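Local structure of epsin-2 (Saccharomyces cerevisiae, 6ENR) at residues T78-L83 against V92-E97. The protein binds membranes enriched in phosphatidylinositol 3,5- or 4,5-bisphosphate and is required for endocytosis and for the localization of actin. Residues are numbered along the deposited sequence; the frame is centred on the assembly and turned at random.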
# COMPACT_ATOMS: atom_id res chain seq x y z
N THR A 78 3.54 0.53 -1.11
CA THR A 78 4.06 1.86 -0.69
C THR A 78 2.91 2.72 -0.16
O THR A 78 3.06 3.44 0.89
CB THR A 78 4.77 2.58 -1.84
OG1 THR A 78 5.85 1.73 -2.30
CG2 THR A 78 5.38 3.94 -1.36
N VAL A 79 1.80 2.73 -0.92
CA VAL A 79 0.58 3.48 -0.51
C VAL A 79 0.09 2.99 0.81
O VAL A 79 -0.24 3.77 1.69
CB VAL A 79 -0.54 3.47 -1.63
CG1 VAL A 79 -1.83 4.05 -1.12
CG2 VAL A 79 -0.10 4.15 -2.88
N LEU A 80 0.06 1.66 1.00
CA LEU A 80 -0.48 1.14 2.22
C LEU A 80 0.40 1.55 3.44
O LEU A 80 -0.09 1.97 4.49
CB LEU A 80 -0.65 -0.35 2.05
CG LEU A 80 -1.64 -1.12 2.83
CD1 LEU A 80 -3.01 -0.47 2.83
CD2 LEU A 80 -1.64 -2.57 2.34
N ASP A 81 1.70 1.42 3.23
CA ASP A 81 2.69 1.75 4.21
C ASP A 81 2.49 3.21 4.66
O ASP A 81 2.58 3.49 5.86
CB ASP A 81 4.12 1.58 3.62
CG ASP A 81 5.18 1.30 4.68
OD1 ASP A 81 4.87 0.65 5.68
OD2 ASP A 81 6.36 1.69 4.50
N TYR A 82 2.21 4.12 3.72
CA TYR A 82 1.98 5.53 4.03
C TYR A 82 0.65 5.71 4.77
O TYR A 82 0.59 6.34 5.79
CB TYR A 82 2.02 6.39 2.75
CG TYR A 82 2.09 7.86 3.02
CD1 TYR A 82 3.34 8.49 3.16
CD2 TYR A 82 0.95 8.62 3.13
CE1 TYR A 82 3.43 9.88 3.41
CE2 TYR A 82 1.03 9.96 3.43
CZ TYR A 82 2.30 10.57 3.56
OH TYR A 82 2.35 11.86 3.85
N LEU A 83 -0.42 5.07 4.28
CA LEU A 83 -1.72 5.22 4.91
C LEU A 83 -1.76 4.73 6.35
O LEU A 83 -2.47 5.29 7.20
CB LEU A 83 -2.78 4.52 4.05
CG LEU A 83 -3.11 5.12 2.71
CD1 LEU A 83 -4.13 4.24 2.03
CD2 LEU A 83 -3.54 6.57 2.77
N VAL A 92 -5.69 1.11 8.92
CA VAL A 92 -5.12 0.10 9.79
C VAL A 92 -6.07 -1.07 9.98
O VAL A 92 -5.66 -2.21 9.85
CB VAL A 92 -4.70 0.67 11.16
CG1 VAL A 92 -3.93 -0.39 11.91
CG2 VAL A 92 -3.84 1.90 11.02
N LEU A 93 -7.32 -0.77 10.30
CA LEU A 93 -8.31 -1.81 10.50
C LEU A 93 -8.48 -2.62 9.28
O LEU A 93 -8.62 -3.86 9.37
CB LEU A 93 -9.65 -1.20 10.88
CG LEU A 93 -9.69 -0.55 12.24
CD1 LEU A 93 -11.00 0.19 12.42
CD2 LEU A 93 -9.50 -1.67 13.31
N TRP A 94 -8.49 -1.95 8.08
CA TRP A 94 -8.52 -2.68 6.81
C TRP A 94 -7.36 -3.70 6.68
O TRP A 94 -7.59 -4.86 6.25
CB TRP A 94 -8.57 -1.71 5.59
CG TRP A 94 -8.74 -2.44 4.25
CD1 TRP A 94 -9.92 -2.65 3.55
CD2 TRP A 94 -7.71 -3.07 3.49
NE1 TRP A 94 -9.67 -3.41 2.42
CE2 TRP A 94 -8.32 -3.63 2.33
CE3 TRP A 94 -6.29 -3.15 3.62
CZ2 TRP A 94 -7.58 -4.33 1.37
CZ3 TRP A 94 -5.56 -3.86 2.65
CH2 TRP A 94 -6.20 -4.43 1.54
N CYS A 95 -6.15 -3.29 7.02
CA CYS A 95 -4.98 -4.22 6.91
C CYS A 95 -5.12 -5.41 7.86
O CYS A 95 -4.87 -6.62 7.51
CB CYS A 95 -3.64 -3.50 7.17
SG CYS A 95 -3.17 -2.22 6.02
N ARG A 96 -5.58 -5.09 9.07
CA ARG A 96 -5.92 -6.17 10.04
C ARG A 96 -7.02 -7.16 9.56
O ARG A 96 -6.85 -8.36 9.63
CB ARG A 96 -6.17 -5.54 11.42
CG ARG A 96 -4.88 -5.05 12.03
CD ARG A 96 -4.82 -5.01 13.56
NE ARG A 96 -3.46 -4.48 13.86
CZ ARG A 96 -3.18 -3.24 14.29
NH1 ARG A 96 -4.15 -2.36 14.63
NH2 ARG A 96 -1.91 -2.87 14.43
N GLU A 97 -8.06 -6.66 8.93
CA GLU A 97 -9.10 -7.49 8.34
C GLU A 97 -8.60 -8.29 7.15
O GLU A 97 -8.95 -9.45 7.04
CB GLU A 97 -10.32 -6.60 7.93
CG GLU A 97 -11.05 -6.06 9.16
CD GLU A 97 -11.70 -4.67 9.06
OE1 GLU A 97 -11.77 -4.02 7.98
OE2 GLU A 97 -12.18 -4.23 10.14
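Leu80 reaches across to Cys95 and Trp94, joining two consecutive helices of the all-helical ENTH domain, the membrane-binding module of epsins. Helix 70-86 and helix 89-97 follow each other after a very short connection, and here they meet through apolar side chains alone, with no hydrogen bond passing between 78-83 and 92-97. The nearest CA atoms of the two segments, those of Leu80 and Cys95, are 8.4 Å apart, and side chains fill the space between.

From its CA, Leu80 directs CB toward the facing helix, although CB itself remains 5.1 Å from Cys95 SG. The next atom, Leu80 CG, lies anti to the backbone N (chi1 -155°), which carries the branch point out to 3.7 Å from Cys95 SG. There the chain forks. CD1 is the methyl nearest the sulfur, with Leu80 CD1 3.6 Å from Cys95 SG. CD2 is shared: Leu80 CD2 stands 4.0 Å from the same Cys95 SG, and it also approaches the six-membered part of the Trp94 indole obliquely, with the two side chains crossing at about a right angle. The sulfur thus rests against the isopropyl fork, CG with both methyls, rather than one methyl.

Around this contact, Met56 of helix 49-63 touches both Leu80 and Trp94, while helix 120-134 adds Leu129 against Leu80 and Leu133 against Cys95. An alanine in place of Leu80 would take from Cys95 SG and Trp94 CZ3 the methyls that meet them from helix 70-86 and would probably open a gap between the two helices. On the Trp94 side, the touching atom is CZ3, a ring carbon 4.1 Å from Leu80 CD2.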